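Phosphatidylglycerophosphatase B (Bacillus subtilis, PDB 6FMX) dephosphorylates phosphatidylglycerophosphate to phosphatidylglycerol in the cell membrane and also acts on undecaprenyl pyrophosphate, supplying the lipid carrier undecaprenyl phosphate. Local coordinates at residues H38-A41 / V42-D46. Residues are numbered along the deposited sequence; the frame is centred on the assembly and turned at random.
Sequences HTNA and VQSAD. With OLC ((2R)-2,3-dihydroxypropyl (9Z)-octadec-9-enoate), chain D; OLC ((2R)-2,3-dihydroxypropyl (9Z)-octadec-9-enoate), chain C.
Thr39 is the N-cap of helix 40-54: its OG1 accepts from Val42 N at 3.2 Å, with an N-H...O angle of 154°. A chi1 of 70° sets that oxygen between the backbone N and the carbonyl carbon, turned onto the first turn of the helix, and the hydroxyl is also bonded to Ala36 O. Thr39 O takes Gln43 N at 3.1 Å, nearly straight, and Val42 N only weakly. Asn40 O is gripped twice, by Ser44 N at 2.9 Å and by Ser44 OG at 2.7 Å, which come from opposite faces of the carbonyl plane; the Ser44 hydroxyl turns back along the helix to this carbonyl one turn earlier. Gln43 runs extended back past Thr39 O, and its NE2 is bonded to Ile37 O, tying the helix start to the preceding turn. Just before the cap, the His38 ring lies against a monoolein whose ester oxygen O20 lies over the centre of the ring, 3.4 Å above its plane. With an alanine in place of His38, the ester end of this lipid would probably lose the flat surface it rests on. This helix start, probably on the extracellular side, follows helix 21-36 and abuts helix 192-215, where Val42 packs on Thr193, while Asp46 OD2 hydrogen-bonds Thr193 OG1 and forms a salt bridge with Arg120.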
ATOM      1  N   HIS A  38       9.704 -12.847 -13.949  1.00 29.65           N
ATOM      2  CA  HIS A  38       9.696 -13.918 -14.930  1.00 27.66           C
ATOM      3  C   HIS A  38      11.035 -14.620 -15.047  1.00 31.04           C
ATOM      4  O   HIS A  38      11.154 -15.576 -15.821  1.00 36.29           O
ATOM      5  CB  HIS A  38       9.276 -13.382 -16.296  1.00 30.14           C
ATOM      6  CG  HIS A  38       7.855 -12.927 -16.341  1.00 33.35           C
ATOM      7  ND1 HIS A  38       6.817 -13.771 -16.671  1.00 32.22           N
ATOM      8  CD2 HIS A  38       7.295 -11.724 -16.076  1.00 30.81           C
ATOM      9  CE1 HIS A  38       5.678 -13.103 -16.620  1.00 33.52           C
ATOM     10  NE2 HIS A  38       5.941 -11.859 -16.261  1.00 33.14           N
ATOM     11  N   THR A  39      12.039 -14.178 -14.309  1.00 27.55           N
ATOM     12  CA  THR A  39      13.315 -14.865 -14.285  1.00 31.34           C
ATOM     13  C   THR A  39      13.292 -15.924 -13.198  1.00 33.62           C
ATOM     14  O   THR A  39      12.706 -15.739 -12.128  1.00 31.52           O
ATOM     15  CB  THR A  39      14.464 -13.892 -14.039  1.00 33.55           C
ATOM     16  OG1 THR A  39      14.398 -13.407 -12.692  1.00 32.24           O
ATOM     17  CG2 THR A  39      14.353 -12.721 -14.989  1.00 32.89           C
ATOM     18  N   ASN A  40      13.933 -17.051 -13.488  1.00 30.61           N
ATOM     19  CA  ASN A  40      13.979 -18.108 -12.492  1.00 32.64           C
ATOM     20  C   ASN A  40      14.791 -17.683 -11.271  1.00 32.44           C
ATOM     21  O   ASN A  40      14.518 -18.133 -10.157  1.00 34.00           O
ATOM     22  CB  ASN A  40      14.555 -19.370 -13.115  1.00 34.66           C
ATOM     23  CG  ASN A  40      14.528 -20.534 -12.168  1.00 40.24           C
ATOM     24  OD1 ASN A  40      13.467 -21.037 -11.795  1.00 42.17           O
ATOM     25  ND2 ASN A  40      15.694 -20.929 -11.720  1.00 36.91           N
ATOM     26  N   ALA A  41      15.778 -16.806 -11.462  1.00 33.84           N
ATOM     27  CA  ALA A  41      16.595 -16.346 -10.345  1.00 33.66           C
ATOM     28  C   ALA A  41      15.759 -15.592  -9.316  1.00 32.97           C
ATOM     29  O   ALA A  41      15.955 -15.764  -8.106  1.00 32.85           O
ATOM     30  CB  ALA A  41      17.742 -15.475 -10.865  1.00 36.96           C
ATOM     31  N   VAL A  42      14.817 -14.762  -9.772  1.00 29.00           N
ATOM     32  CA  VAL A  42      13.976 -14.018  -8.836  1.00 30.07           C
ATOM     33  C   VAL A  42      12.910 -14.930  -8.236  1.00 29.35           C
ATOM     34  O   VAL A  42      12.604 -14.854  -7.041  1.00 27.53           O
ATOM     35  CB  VAL A  42      13.348 -12.788  -9.519  1.00 30.25           C
ATOM     36  CG1 VAL A  42      12.328 -12.128  -8.592  1.00 27.26           C
ATOM     37  CG2 VAL A  42      14.429 -11.790  -9.902  1.00 33.92           C
ATOM     38  N   GLN A  43      12.317 -15.795  -9.064  1.00 28.60           N
ATOM     39  CA  GLN A  43      11.333 -16.751  -8.560  1.00 28.98           C
ATOM     40  C   GLN A  43      11.929 -17.625  -7.463  1.00 29.11           C
ATOM     41  O   GLN A  43      11.267 -17.924  -6.461  1.00 27.57           O
ATOM     42  CB  GLN A  43      10.811 -17.616  -9.709  1.00 29.52           C
ATOM     43  CG  GLN A  43       9.921 -16.883 -10.715  1.00 32.61           C
ATOM     44  CD  GLN A  43       9.836 -17.621 -12.038  1.00 33.20           C
ATOM     45  OE1 GLN A  43      10.188 -18.799 -12.120  1.00 36.26           O
ATOM     46  NE2 GLN A  43       9.365 -16.941 -13.079  1.00 29.65           N
ATOM     47  N   SER A  44      13.189 -18.038  -7.632  1.00 29.39           N
ATOM     48  CA  SER A  44      13.844 -18.874  -6.631  1.00 30.35           C
ATOM     49  C   SER A  44      14.124 -18.097  -5.354  1.00 29.62           C
ATOM     50  O   SER A  44      13.939 -18.622  -4.247  1.00 25.98           O
ATOM     51  CB  SER A  44      15.138 -19.444  -7.199  1.00 31.76           C
ATOM     52  OG  SER A  44      14.877 -20.162  -8.396  1.00 39.18           O
ATOM     53  N   ALA A  45      14.576 -16.849  -5.486  1.00 28.36           N
ATOM     54  CA  ALA A  45      14.789 -16.025  -4.301  1.00 28.90           C
ATOM     55  C   ALA A  45      13.467 -15.717  -3.611  1.00 28.41           C
ATOM     56  O   ALA A  45      13.390 -15.728  -2.376  1.00 28.83           O
ATOM     57  CB  ALA A  45      15.527 -14.738  -4.673  1.00 28.36           C
ATOM     58  N   ASP A  46      12.409 -15.478  -4.394  1.00 27.59           N
ATOM     59  CA  ASP A  46      11.084 -15.241  -3.823  1.00 27.21           C
ATOM     60  C   ASP A  46      10.598 -16.451  -3.036  1.00 27.72           C
ATOM     61  O   ASP A  46      10.029 -16.307  -1.947  1.00 25.83           O
ATOM     62  CB  ASP A  46      10.072 -14.922  -4.924  1.00 27.74           C
ATOM     63  CG  ASP A  46       9.871 -13.437  -5.134  1.00 26.98           C
ATOM     64  OD1 ASP A  46       9.937 -12.664  -4.150  1.00 24.85           O
ATOM     65  OD2 ASP A  46       9.591 -13.053  -6.288  1.00 28.16           O
TER
HETATM   66  C18 OLC D 303      16.286   0.192 -17.462  1.00 56.72           C
HETATM   67  C10 OLC D 303      10.913  -4.154 -19.370  1.00 47.88           C
HETATM   68  C9  OLC D 303       9.648  -4.237 -19.730  1.00 48.07           C
HETATM   69  C17 OLC D 303      15.326   1.199 -16.835  1.00 56.83           C
HETATM   70  C11 OLC D 303      11.288  -3.614 -17.997  1.00 47.69           C
HETATM   71  C8  OLC D 303       8.541  -3.792 -18.777  1.00 46.24           C
HETATM   72  C24 OLC D 303       7.551 -15.332 -20.467  1.00 59.43           C
HETATM   73  C16 OLC D 303      14.074   1.292 -17.704  1.00 56.24           C
HETATM   74  C12 OLC D 303      12.316  -2.499 -18.145  1.00 50.43           C
HETATM   75  C7  OLC D 303       7.244  -4.540 -19.082  1.00 46.85           C
HETATM   76  C15 OLC D 303      13.363  -0.059 -17.717  1.00 57.48           C
HETATM   77  C13 OLC D 303      11.833  -1.464 -19.163  1.00 58.44           C
HETATM   78  C6  OLC D 303       7.266  -5.895 -18.380  1.00 45.67           C
HETATM   79  C14 OLC D 303      12.254  -0.045 -18.770  1.00 54.93           C
HETATM   80  C5  OLC D 303       6.407  -6.879 -19.171  1.00 46.03           C
HETATM   81  C4  OLC D 303       6.730  -8.302 -18.735  1.00 43.48           C
HETATM   82  C3  OLC D 303       7.756  -8.909 -19.687  1.00 45.91           C
HETATM   83  C2  OLC D 303       8.059 -10.341 -19.261  1.00 44.94           C
HETATM   84  C21 OLC D 303       6.095 -13.335 -20.379  1.00 48.53           C
HETATM   85  C1  OLC D 303       6.985 -11.275 -19.812  1.00 48.50           C
HETATM   86  C22 OLC D 303       6.538 -14.500 -21.240  1.00 58.11           C
HETATM   87  O19 OLC D 303       5.945 -10.841 -20.177  1.00 51.06           O
HETATM   88  O25 OLC D 303       7.088 -16.652 -20.422  1.00 74.00           O
HETATM   89  O23 OLC D 303       5.418 -15.284 -21.532  1.00 71.31           O
HETATM   90  O20 OLC D 303       7.219 -12.651 -19.906  1.00 54.09           O
HETATM   91  C18 OLC C 302      14.631   4.245  -8.246  1.00 61.23           C
HETATM   92  C10 OLC C 302      16.534  -0.311  -9.190  1.00 62.24           C
HETATM   93  C9  OLC C 302      16.656  -1.606  -8.984  1.00 62.08           C
HETATM   94  C17 OLC C 302      15.741   3.823  -9.210  1.00 61.31           C
HETATM   95  C11 OLC C 302      15.416   0.264 -10.063  1.00 64.46           C
HETATM   96  C8  OLC C 302      15.664  -2.586  -9.608  1.00 60.43           C
HETATM   97  C24 OLC C 302      19.460 -12.219 -13.011  1.00 43.86           C
HETATM   98  C16 OLC C 302      15.618   4.501 -10.578  1.00 57.93           C
HETATM   99  C12 OLC C 302      16.066   0.993 -11.242  1.00 59.63           C
HETATM  100  C7  OLC C 302      15.815  -3.964  -8.960  1.00 63.02           C
HETATM  101  C15 OLC C 302      14.364   4.059 -11.333  1.00 54.20           C
HETATM  102  C13 OLC C 302      15.076   1.777 -12.097  1.00 54.44           C
HETATM  103  C6  OLC C 302      14.549  -4.790  -9.194  1.00 56.91           C
HETATM  104  C14 OLC C 302      14.118   2.555 -11.210  1.00 54.63           C
HETATM  105  C5  OLC C 302      14.400  -5.823  -8.081  1.00 60.65           C
HETATM  106  C4  OLC C 302      14.350  -7.219  -8.690  1.00 59.95           C
HETATM  107  C3  OLC C 302      15.772  -7.693  -8.980  1.00 59.35           C
HETATM  108  C2  OLC C 302      15.940  -7.823 -10.489  1.00 52.46           C
HETATM  109  C21 OLC C 302      18.394 -10.330 -11.812  1.00 47.37           C
HETATM  110  C1  OLC C 302      17.214  -8.608 -10.768  1.00 55.02           C
HETATM  111  C22 OLC C 302      18.307 -11.224 -13.026  1.00 44.05           C
HETATM  112  O19 OLC C 302      18.186  -8.412 -10.117  1.00 65.93           O
HETATM  113  O25 OLC C 302      19.147 -13.254 -13.904  1.00 47.20           O
HETATM  114  O23 OLC C 302      17.095 -11.905 -12.932  1.00 49.43           O
HETATM  115  O20 OLC C 302      17.227  -9.564 -11.787  1.00 48.60           O